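Local coordinates for protein NADPH-dependent aldehyde reductase YqhD (Escherichia coli, PDB 4QGS) that reduces a broad range of short-chain aldehydes to primary alcohols with NADPH, using one zinc ion per subunit, at residues V203-V208 and A276-G281. Sequence-based numbering, arbitrary orientation.
With ZN (zinc ion), chain B.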
# COMPACT_ATOMS: atom_id res chain seq x y z
N VAL A 203 9.82 2.43 -0.15
CA VAL A 203 10.16 3.38 0.89
C VAL A 203 9.34 4.67 0.73
O VAL A 203 8.77 5.18 1.69
CB VAL A 203 11.67 3.70 0.89
CG1 VAL A 203 11.97 4.91 1.77
CG2 VAL A 203 12.44 2.48 1.37
N VAL A 204 9.26 5.18 -0.50
CA VAL A 204 8.48 6.39 -0.74
C VAL A 204 7.00 6.18 -0.44
O VAL A 204 6.36 7.02 0.21
CB VAL A 204 8.65 6.86 -2.20
CG1 VAL A 204 7.66 8.00 -2.50
CG2 VAL A 204 10.07 7.34 -2.42
N ASP A 205 6.45 5.05 -0.87
CA ASP A 205 5.02 4.80 -0.68
C ASP A 205 4.71 4.69 0.82
O ASP A 205 3.74 5.29 1.31
CB ASP A 205 4.61 3.53 -1.42
CG ASP A 205 3.09 3.30 -1.39
OD1 ASP A 205 2.28 4.25 -1.53
OD2 ASP A 205 2.72 2.11 -1.23
N ALA A 206 5.55 3.96 1.56
CA ALA A 206 5.36 3.89 3.02
C ALA A 206 5.43 5.28 3.67
O ALA A 206 4.63 5.62 4.55
CB ALA A 206 6.40 2.96 3.64
N PHE A 207 6.39 6.09 3.23
CA PHE A 207 6.60 7.42 3.77
C PHE A 207 5.35 8.26 3.54
O PHE A 207 4.84 8.93 4.45
CB PHE A 207 7.83 8.07 3.12
CG PHE A 207 8.30 9.35 3.77
CD1 PHE A 207 9.38 9.36 4.64
CD2 PHE A 207 7.66 10.56 3.49
CE1 PHE A 207 9.83 10.54 5.21
CE2 PHE A 207 8.11 11.75 4.07
CZ PHE A 207 9.19 11.74 4.94
N VAL A 208 4.83 8.19 2.32
CA VAL A 208 3.67 9.00 1.97
C VAL A 208 2.40 8.49 2.64
O VAL A 208 1.61 9.29 3.13
CB VAL A 208 3.49 9.07 0.44
CG1 VAL A 208 2.21 9.83 0.10
CG2 VAL A 208 4.71 9.76 -0.17
N ALA A 276 -5.21 13.17 -0.55
CA ALA A 276 -5.30 13.93 -1.80
C ALA A 276 -4.07 13.69 -2.67
O ALA A 276 -4.17 13.67 -3.91
CB ALA A 276 -5.46 15.42 -1.53
N THR A 277 -2.91 13.52 -2.04
CA THR A 277 -1.68 13.21 -2.80
C THR A 277 -1.85 11.89 -3.56
O THR A 277 -1.52 11.81 -4.75
CB THR A 277 -0.44 13.15 -1.88
OG1 THR A 277 -0.16 14.47 -1.39
CG2 THR A 277 0.80 12.61 -2.64
N HIS A 278 -2.40 10.88 -2.89
CA HIS A 278 -2.73 9.62 -3.55
C HIS A 278 -3.75 9.80 -4.69
O HIS A 278 -3.55 9.24 -5.77
CB HIS A 278 -3.25 8.58 -2.53
CG HIS A 278 -2.17 7.67 -2.02
ND1 HIS A 278 -1.21 8.08 -1.12
CD2 HIS A 278 -1.87 6.37 -2.32
CE1 HIS A 278 -0.37 7.08 -0.88
NE2 HIS A 278 -0.76 6.03 -1.59
N MET A 279 -4.82 10.57 -4.47
CA MET A 279 -5.85 10.71 -5.49
C MET A 279 -5.31 11.42 -6.73
O MET A 279 -5.60 11.00 -7.86
CB MET A 279 -7.07 11.45 -4.93
CG MET A 279 -7.77 10.68 -3.79
SD MET A 279 -8.28 9.01 -4.26
CE MET A 279 -7.00 8.03 -3.49
N LEU A 280 -4.52 12.47 -6.52
CA LEU A 280 -3.90 13.20 -7.64
C LEU A 280 -2.87 12.34 -8.34
O LEU A 280 -2.79 12.30 -9.57
CB LEU A 280 -3.24 14.50 -7.16
CG LEU A 280 -4.16 15.65 -6.71
CD1 LEU A 280 -3.35 16.91 -6.43
CD2 LEU A 280 -5.19 15.92 -7.77
N GLY A 281 -2.08 11.63 -7.54
CA GLY A 281 -1.08 10.73 -8.08
C GLY A 281 -1.67 9.64 -8.94
O GLY A 281 -1.08 9.26 -9.97
ZN ZN B . 0.17 4.10 -1.81
O HOH W 1 -1.72 3.26 -2.18
O HOH W 2 0.48 1.97 -1.86
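Thr277 opens the contact from helix 276-288 by turning its methyl branch to Val208 on helix 196-211. Its methyl CG2 meets Val208 CG1 across the interface at 4.2 Å. Thr277 also packs on Leu300 of helix 292-306, and Val208 on Phe345 of helix 330-347, so this apolar meeting belongs to the wider helical core of the C-terminal domain.

One residue on, His278 reaches from its helix to the zinc ion. Its chi1 of -94° lies away from the usual staggered values and brings the imidazole over to the metal, which NE2 binds at 2.1 Å. Val208 CG1 approaches the same ring obliquely, 3.9 Å from CE1. Asp205, whose CG is anti to its backbone N (chi1 -173°), supplies OD1 to the zinc at 2.1 Å. That oxygen lies at the edge of the imidazole, near its plane, 3.5 Å from His278 NE2, and the carboxylate is turned 45° from the ring. Only OD1 is a ligand; OD2 stays 3.3 Å from the metal.

The axes of the two short segments stay 11.9 Å apart at their closest, and Asp205 and His278 extend from the two helices to share the zinc between them. His209 and His292 complete the protein ligands of this catalytic site, and two waters, each 2.1 Å from the zinc, fill further positions. On the far side of the imidazole from the metal, ND1 of His278 is hydrogen-bonded to Glu212, a second-shell carboxylate that fixes the ring's rotation and would probably make NE2 a stronger donor to zinc. A zinc held by three histidines and a single carboxylate oxygen probably stays electrophilic, consistent with a Lewis acid that polarises an aldehyde carbonyl.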